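Local coordinates for Lmo0740 protein (Listeria monocytogenes, PDB 4RFA) that is probably a transcription activator of the Crp family, joining a cyclic nucleotide-binding-like beta-roll domain to a DNA-binding domain, at residues F52-E63 and H95-L106. Numbering follows the deposited sequence. Where two conformers were deposited one is given.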
ATOM      1  N   PHE A  52       5.045   5.264  16.027  1.00 55.63           N
ATOM      2  CA  PHE A  52       4.789   6.564  15.401  1.00 57.57           C
ATOM      3  C   PHE A  52       5.997   7.447  15.281  1.00 54.28           C
ATOM      4  O   PHE A  52       6.630   7.787  16.296  1.00 56.13           O
ATOM      5  CB  PHE A  52       3.784   7.338  16.237  1.00 69.58           C
ATOM      6  CG  PHE A  52       2.397   7.032  15.885  1.00 77.98           C
ATOM      7  CD1 PHE A  52       1.844   7.574  14.735  1.00 86.43           C
ATOM      8  CD2 PHE A  52       1.655   6.164  16.661  1.00 84.99           C
ATOM      9  CE1 PHE A  52       0.546   7.270  14.373  1.00 95.50           C
ATOM     10  CE2 PHE A  52       0.355   5.853  16.312  1.00 91.62           C
ATOM     11  CZ  PHE A  52      -0.204   6.409  15.168  1.00 97.55           C
ATOM     12  N   ILE A  53       6.280   7.897  14.072  1.00 53.74           N
ATOM     13  CA  ILE A  53       7.418   8.782  13.846  1.00 54.80           C
ATOM     14  C   ILE A  53       6.946  10.179  14.193  1.00 57.16           C
ATOM     15  O   ILE A  53       5.907  10.624  13.706  1.00 51.53           O
ATOM     16  CB  ILE A  53       7.882   8.778  12.402  1.00 54.52           C
ATOM     17  CG1 ILE A  53       8.036   7.353  11.881  1.00 61.91           C
ATOM     18  CG2 ILE A  53       9.120   9.646  12.234  1.00 54.76           C
ATOM     19  CD1 ILE A  53       8.596   6.331  12.826  1.00 62.82           C
ATOM     20  N   VAL A  54       7.674  10.853  15.065  1.00 59.77           N
ATOM     21  CA  VAL A  54       7.307  12.232  15.417  1.00 64.13           C
ATOM     22  C   VAL A  54       8.239  13.208  14.738  1.00 56.03           C
ATOM     23  O   VAL A  54       7.834  14.309  14.424  1.00 62.97           O
ATOM     24  CB  VAL A  54       7.225  12.494  16.938  1.00 67.75           C
ATOM     25  CG1 VAL A  54       6.272  11.518  17.598  1.00 72.35           C
ATOM     26  CG2 VAL A  54       8.586  12.406  17.573  1.00 72.97           C
ATOM     27  N   GLU A  55       9.470  12.814  14.461  1.00 52.86           N
ATOM     28  CA  GLU A  55      10.315  13.688  13.662  1.00 54.14           C
ATOM     29  C   GLU A  55      11.362  12.921  12.904  1.00 50.46           C
ATOM     30  O   GLU A  55      11.760  11.836  13.318  1.00 50.39           O
ATOM     31  CB  GLU A  55      10.964  14.758  14.559  1.00 62.26           C
ATOM     32  CG  GLU A  55      11.940  14.232  15.561  1.00 65.46           C
ATOM     33  CD  GLU A  55      12.555  15.333  16.457  1.00 76.14           C
ATOM     34  OE1 GLU A  55      11.809  16.178  17.003  1.00 72.89           O
ATOM     35  OE2 GLU A  55      13.800  15.329  16.626  1.00 72.19           O
ATOM     36  N   GLY A  56      11.821  13.485  11.791  1.00 51.42           N
ATOM     37  CA  GLY A  56      12.808  12.817  10.928  1.00 49.65           C
ATOM     38  C   GLY A  56      12.224  11.897   9.844  1.00 47.42           C
ATOM     39  O   GLY A  56      11.014  11.699   9.762  1.00 46.85           O
ATOM     40  N   TYR A  57      13.113  11.308   9.042  1.00 45.79           N
ATOM     41  CA  TYR A  57      12.736  10.574   7.843  1.00 46.22           C
ATOM     42  C   TYR A  57      13.525   9.303   7.778  1.00 45.17           C
ATOM     43  O   TYR A  57      14.678   9.236   8.190  1.00 47.30           O
ATOM     44  CB  TYR A  57      12.997  11.422   6.583  1.00 45.75           C
ATOM     45  CG  TYR A  57      12.106  12.644   6.503  1.00 47.41           C
ATOM     46  CD1 TYR A  57      12.456  13.847   7.085  1.00 54.99           C
ATOM     47  CD2 TYR A  57      10.908  12.579   5.852  1.00 49.12           C
ATOM     48  CE1 TYR A  57      11.613  14.953   7.001  1.00 56.89           C
ATOM     49  CE2 TYR A  57      10.075  13.645   5.771  1.00 48.97           C
ATOM     50  CZ  TYR A  57      10.420  14.831   6.355  1.00 55.50           C
ATOM     51  OH  TYR A  57       9.545  15.875   6.231  1.00 57.49           O
ATOM     52  N   ALA A  58      12.895   8.257   7.311  1.00 41.46           N
ATOM     53  CA  ALA A  58      13.640   7.062   6.987  1.00 41.84           C
ATOM     54  C   ALA A  58      13.264   6.565   5.613  1.00 39.76           C
ATOM     55  O   ALA A  58      12.328   7.066   5.006  1.00 39.64           O
ATOM     56  CB  ALA A  58      13.379   5.980   8.032  1.00 43.87           C
ATOM     57  N   ALA A  59      13.981   5.544   5.150  1.00 45.53           N
ATOM     58  CA  ALA A  59      13.699   4.883   3.875  1.00 44.06           C
ATOM     59  C   ALA A  59      13.542   3.420   4.058  1.00 47.28           C
ATOM     60  O   ALA A  59      14.348   2.787   4.746  1.00 48.99           O
ATOM     61  CB  ALA A  59      14.837   5.126   2.883  1.00 48.80           C
ATOM     62  N   VAL A  60      12.523   2.867   3.416  1.00 44.06           N
ATOM     63  CA  VAL A  60      12.346   1.425   3.356  1.00 46.27           C
ATOM     64  C   VAL A  60      13.025   0.902   2.050  1.00 48.68           C
ATOM     65  O   VAL A  60      12.665   1.295   0.942  1.00 50.90           O
ATOM     66  CB  VAL A  60      10.845   1.080   3.342  1.00 50.69           C
ATOM     67  CG1 VAL A  60      10.612  -0.403   3.428  1.00 52.77           C
ATOM     68  CG2 VAL A  60      10.100   1.808   4.472  1.00 50.23           C
ATOM     69  N   GLU A  61      13.940  -0.036   2.182  1.00 48.97           N
ATOM     70  CA  GLU A  61      14.726  -0.539   1.056  1.00 58.25           C
ATOM     71  C   GLU A  61      14.266  -1.885   0.524  1.00 58.27           C
ATOM     72  O   GLU A  61      13.996  -2.785   1.303  1.00 63.34           O
ATOM     73  CB  GLU A  61      16.174  -0.717   1.509  1.00 56.24           C
ATOM     74  CG  GLU A  61      16.750   0.508   2.208  1.00 62.10           C
ATOM     75  CD  GLU A  61      18.271   0.470   2.322  1.00 70.05           C
ATOM     76  OE1 GLU A  61      18.866  -0.558   1.908  1.00 70.87           O
ATOM     77  OE2 GLU A  61      18.853   1.461   2.828  1.00 72.14           O
ATOM     78  N   LEU A  62      14.252  -2.036  -0.804  1.00 59.48           N
ATOM     79  CA  LEU A  62      14.063  -3.347  -1.442  1.00 61.80           C
ATOM     80  C   LEU A  62      15.364  -4.163  -1.355  1.00 59.30           C
ATOM     81  O   LEU A  62      16.358  -3.862  -2.047  1.00 55.29           O
ATOM     82  CB  LEU A  62      13.608  -3.201  -2.909  1.00 65.95           C
ATOM     83  CG  LEU A  62      13.561  -4.516  -3.735  1.00 78.10           C
ATOM     84  CD1 LEU A  62      12.911  -5.667  -2.972  1.00 83.89           C
ATOM     85  CD2 LEU A  62      12.853  -4.313  -5.067  1.00 77.59           C
ATOM     86  N   GLU A  63      15.340  -5.211  -0.536  1.00 59.72           N
ATOM     87  CA  GLU A  63      16.521  -6.038  -0.316  1.00 68.79           C
ATOM     88  C   GLU A  63      16.848  -6.851  -1.571  1.00 68.04           C
ATOM     89  O   GLU A  63      16.022  -7.642  -2.041  1.00 66.30           O
ATOM     90  CB  GLU A  63      16.330  -6.949   0.905  1.00 71.02           C
ATOM     91  CG  GLU A  63      16.231  -6.181   2.218  1.00 76.29           C
ATOM     92  CD  GLU A  63      17.521  -5.467   2.587  1.00 82.74           C
ATOM     93  OE1 GLU A  63      18.604  -5.896   2.124  1.00 92.89           O
ATOM     94  OE2 GLU A  63      17.466  -4.482   3.351  1.00 88.96           O
ATOM     95  N   HIS A  95      12.189  -6.267   3.165  1.00 88.38           N
ATOM     96  CA  HIS A  95      12.571  -4.855   3.138  1.00 84.87           C
ATOM     97  C   HIS A  95      13.265  -4.524   4.491  1.00 78.92           C
ATOM     98  O   HIS A  95      13.006  -5.194   5.507  1.00 77.10           O
ATOM     99  CB  HIS A  95      11.314  -3.963   2.939  1.00 81.96           C
ATOM    100  CG  HIS A  95      10.756  -3.940   1.537  1.00 83.40           C
ATOM    101  ND1 HIS A  95      10.117  -5.020   0.958  1.00 83.73           N
ATOM    102  CD2 HIS A  95      10.690  -2.937   0.622  1.00 78.96           C
ATOM    103  CE1 HIS A  95       9.724  -4.699  -0.262  1.00 79.15           C
ATOM    104  NE2 HIS A  95      10.060  -3.440  -0.488  1.00 79.43           N
ATOM    105  N   SER A  96      14.139  -3.514   4.503  1.00 72.19           N
ATOM    106  CA  SER A  96      14.701  -2.966   5.766  1.00 70.02           C
ATOM    107  C   SER A  96      14.569  -1.426   5.797  1.00 66.56           C
ATOM    108  O   SER A  96      14.276  -0.822   4.775  1.00 66.05           O
ATOM    109  CB  SER A  96      16.154  -3.377   5.936  1.00 71.59           C
ATOM    110  OG  SER A  96      17.014  -2.543   5.196  1.00 71.17           O
ATOM    111  N   ILE A  97      14.799  -0.810   6.955  1.00 63.61           N
ATOM    112  CA  ILE A  97      14.403   0.573   7.210  1.00 60.49           C
ATOM    113  C   ILE A  97      15.548   1.397   7.739  1.00 58.71           C
ATOM    114  O   ILE A  97      16.028   1.126   8.791  1.00 61.23           O
ATOM    115  CB  ILE A  97      13.219   0.619   8.205  1.00 63.48           C
ATOM    116  CG1 ILE A  97      12.034  -0.125   7.586  1.00 61.05           C
ATOM    117  CG2 ILE A  97      12.864   2.065   8.540  1.00 61.74           C
ATOM    118  CD1 ILE A  97      10.810  -0.290   8.458  1.00 66.72           C
ATOM    119  N   THR A  98      15.969   2.418   6.996  1.00 55.83           N
ATOM    120  CA  THR A  98      17.178   3.161   7.282  1.00 56.68           C
ATOM    121  C   THR A  98      16.866   4.621   7.478  1.00 56.25           C
ATOM    122  O   THR A  98      16.137   5.219   6.682  1.00 57.33           O
ATOM    123  CB  THR A  98      18.130   3.069   6.080  1.00 61.72           C
ATOM    124  OG1 THR A  98      18.367   1.695   5.778  1.00 64.80           O
ATOM    125  CG2 THR A  98      19.421   3.782   6.312  1.00 64.68           C
ATOM    126  N   VAL A  99      17.453   5.207   8.503  1.00 54.60           N
ATOM    127  CA  VAL A  99      17.251   6.579   8.845  1.00 55.96           C
ATOM    128  C   VAL A  99      18.004   7.423   7.857  1.00 61.40           C
ATOM    129  O   VAL A  99      19.196   7.207   7.633  1.00 60.53           O
ATOM    130  CB  VAL A  99      17.698   6.847  10.289  1.00 57.28           C
ATOM    131  CG1 VAL A  99      17.615   8.317  10.632  1.00 56.73           C
ATOM    132  CG2 VAL A  99      16.803   6.024  11.221  1.00 56.05           C
HETATM  133  N   MSE A 100      17.292   8.382   7.273  0.50 61.68           N
HETATM  134  CA  MSE A 100      17.807   9.198   6.179  0.50 65.10           C
HETATM  135  C   MSE A 100      18.225  10.578   6.576  0.50 64.71           C
HETATM  136  O   MSE A 100      19.030  11.239   5.874  0.50 67.11           O
HETATM  137  CB  MSE A 100      16.645   9.409   5.221  0.50 64.66           C
HETATM  138  CG  MSE A 100      16.432   8.142   4.443  0.50 66.03           C
HETATM  139 SE   MSE A 100      17.639   8.254   2.912  0.50 79.12          SE
HETATM  140  CE  MSE A 100      18.839   6.749   3.367  0.50 78.64           C
ATOM    141  N   SER A 101      17.627  11.043   7.670  1.00 63.33           N
ATOM    142  CA  SER A 101      17.889  12.359   8.199  1.00 65.33           C
ATOM    143  C   SER A 101      18.925  12.224   9.336  1.00 66.96           C
ATOM    144  O   SER A 101      19.380  11.111   9.686  1.00 66.44           O
ATOM    145  CB  SER A 101      16.581  13.015   8.636  1.00 64.63           C
ATOM    146  OG  SER A 101      15.907  12.187   9.548  1.00 64.45           O
ATOM    147  N   GLU A 102      19.339  13.353   9.889  1.00 71.56           N
ATOM    148  CA  GLU A 102      20.427  13.365  10.860  1.00 74.22           C
ATOM    149  C   GLU A 102      19.952  12.666  12.128  1.00 71.25           C
ATOM    150  O   GLU A 102      20.678  11.856  12.732  1.00 70.70           O
ATOM    151  CB  GLU A 102      20.875  14.800  11.117  1.00 79.04           C
ATOM    152  CG  GLU A 102      21.386  15.515   9.852  1.00 82.66           C
ATOM    153  N   SER A 103      18.701  12.943  12.492  1.00 70.49           N
ATOM    154  CA  SER A 103      18.005  12.172  13.515  1.00 69.55           C
ATOM    155  C   SER A 103      16.521  11.947  13.242  1.00 64.24           C
ATOM    156  O   SER A 103      15.903  12.596  12.376  1.00 64.45           O
ATOM    157  CB  SER A 103      18.160  12.851  14.886  1.00 74.32           C
ATOM    158  OG  SER A 103      17.346  14.009  14.926  1.00 77.60           O
ATOM    159  N   LEU A 104      15.984  10.998  14.008  1.00 58.31           N
ATOM    160  CA  LEU A 104      14.630  10.595  13.966  1.00 56.91           C
ATOM    161  C   LEU A 104      14.213  10.107  15.352  1.00 56.14           C
ATOM    162  O   LEU A 104      15.004   9.433  16.055  1.00 56.48           O
ATOM    163  CB  LEU A 104      14.475   9.487  12.921  1.00 56.15           C
ATOM    164  CG  LEU A 104      13.119   8.825  12.742  1.00 55.09           C
ATOM    165  CD1 LEU A 104      12.974   8.281  11.307  1.00 54.31           C
ATOM    166  CD2 LEU A 104      12.874   7.728  13.769  1.00 53.74           C
HETATM  167  N   MSE A 105      12.991  10.462  15.733  1.00 55.42           N
HETATM  168  CA  MSE A 105      12.394  10.091  17.019  1.00 59.38           C
HETATM  169  C   MSE A 105      11.104   9.426  16.761  1.00 55.28           C
HETATM  170  O   MSE A 105      10.316   9.907  15.970  1.00 51.96           O
HETATM  171  CB  MSE A 105      11.977  11.286  17.862  1.00 66.19           C
HETATM  172  CG  MSE A 105      11.159  10.943  19.137  1.00 74.65           C
HETATM  173 SE   MSE A 105      11.026  12.626  20.181  1.00104.79          SE
HETATM  174  CE  MSE A 105      12.955  12.894  20.544  1.00 92.10           C
ATOM    175  N   LEU A 106      10.847   8.350  17.473  1.00 55.90           N
ATOM    176  CA  LEU A 106       9.542   7.722  17.413  1.00 58.21           C
ATOM    177  C   LEU A 106       9.049   7.270  18.749  1.00 57.80           C
ATOM    178  O   LEU A 106       9.811   7.204  19.710  1.00 61.42           O
ATOM    179  CB  LEU A 106       9.589   6.540  16.445  1.00 57.61           C
ATOM    180  CG  LEU A 106      10.501   5.373  16.763  1.00 55.55           C
ATOM    181  CD1 LEU A 106       9.959   4.554  17.919  1.00 58.12           C
ATOM    182  CD2 LEU A 106      10.643   4.490  15.547  1.00 55.29           C
TER
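With Ser96 OG lodged between its own N and carbonyl carbon (chi1 82°) and the Glu63 chain bent at chi2 (-66°), the hydroxyl donates to Glu63 OE2 at 2.7 Å, nearly along the C-O axis. Glu61 instead reaches out extended, and Thr98 OG1 bonds its OE2 from above the carboxylate plane at 3.0 Å; a salt bridge to Arg188 holds the same oxygen. Strands 58-62 and 95-99 pair antiparallel, Ala59 and Thr98 exchanging both backbone bonds on the face that also carries Glu61 and Ser96. On the opposite face Val60 lies alongside Ile97, while its CG1 packs 3.7 Å from His95 CB.

Around Gly56-Tyr57 the regular pairing gives way, but Met100 N still donates to Tyr57 O. Ser101 OG accepts from Tyr57 N (3.0 Å) and donates to Ser103 O (2.9 Å) of its own segment, which fixes the hydroxyl's rotation. Strands 52-55 and 103-106 pair through a classic beta bulge: Val54 N bonds Met105 O at 2.9 Å and Glu55 N does so weakly.

The two strand pairs, linked through Gly56-Tyr57, are consistent with a Crp-like beta roll. Strand 72-76 flanks 58-62, strand 29-35 borders 103-110, Phe127 of helix 126-143 meets Phe52, and Tyr140 of the second subunit packs edge-to-face with His95.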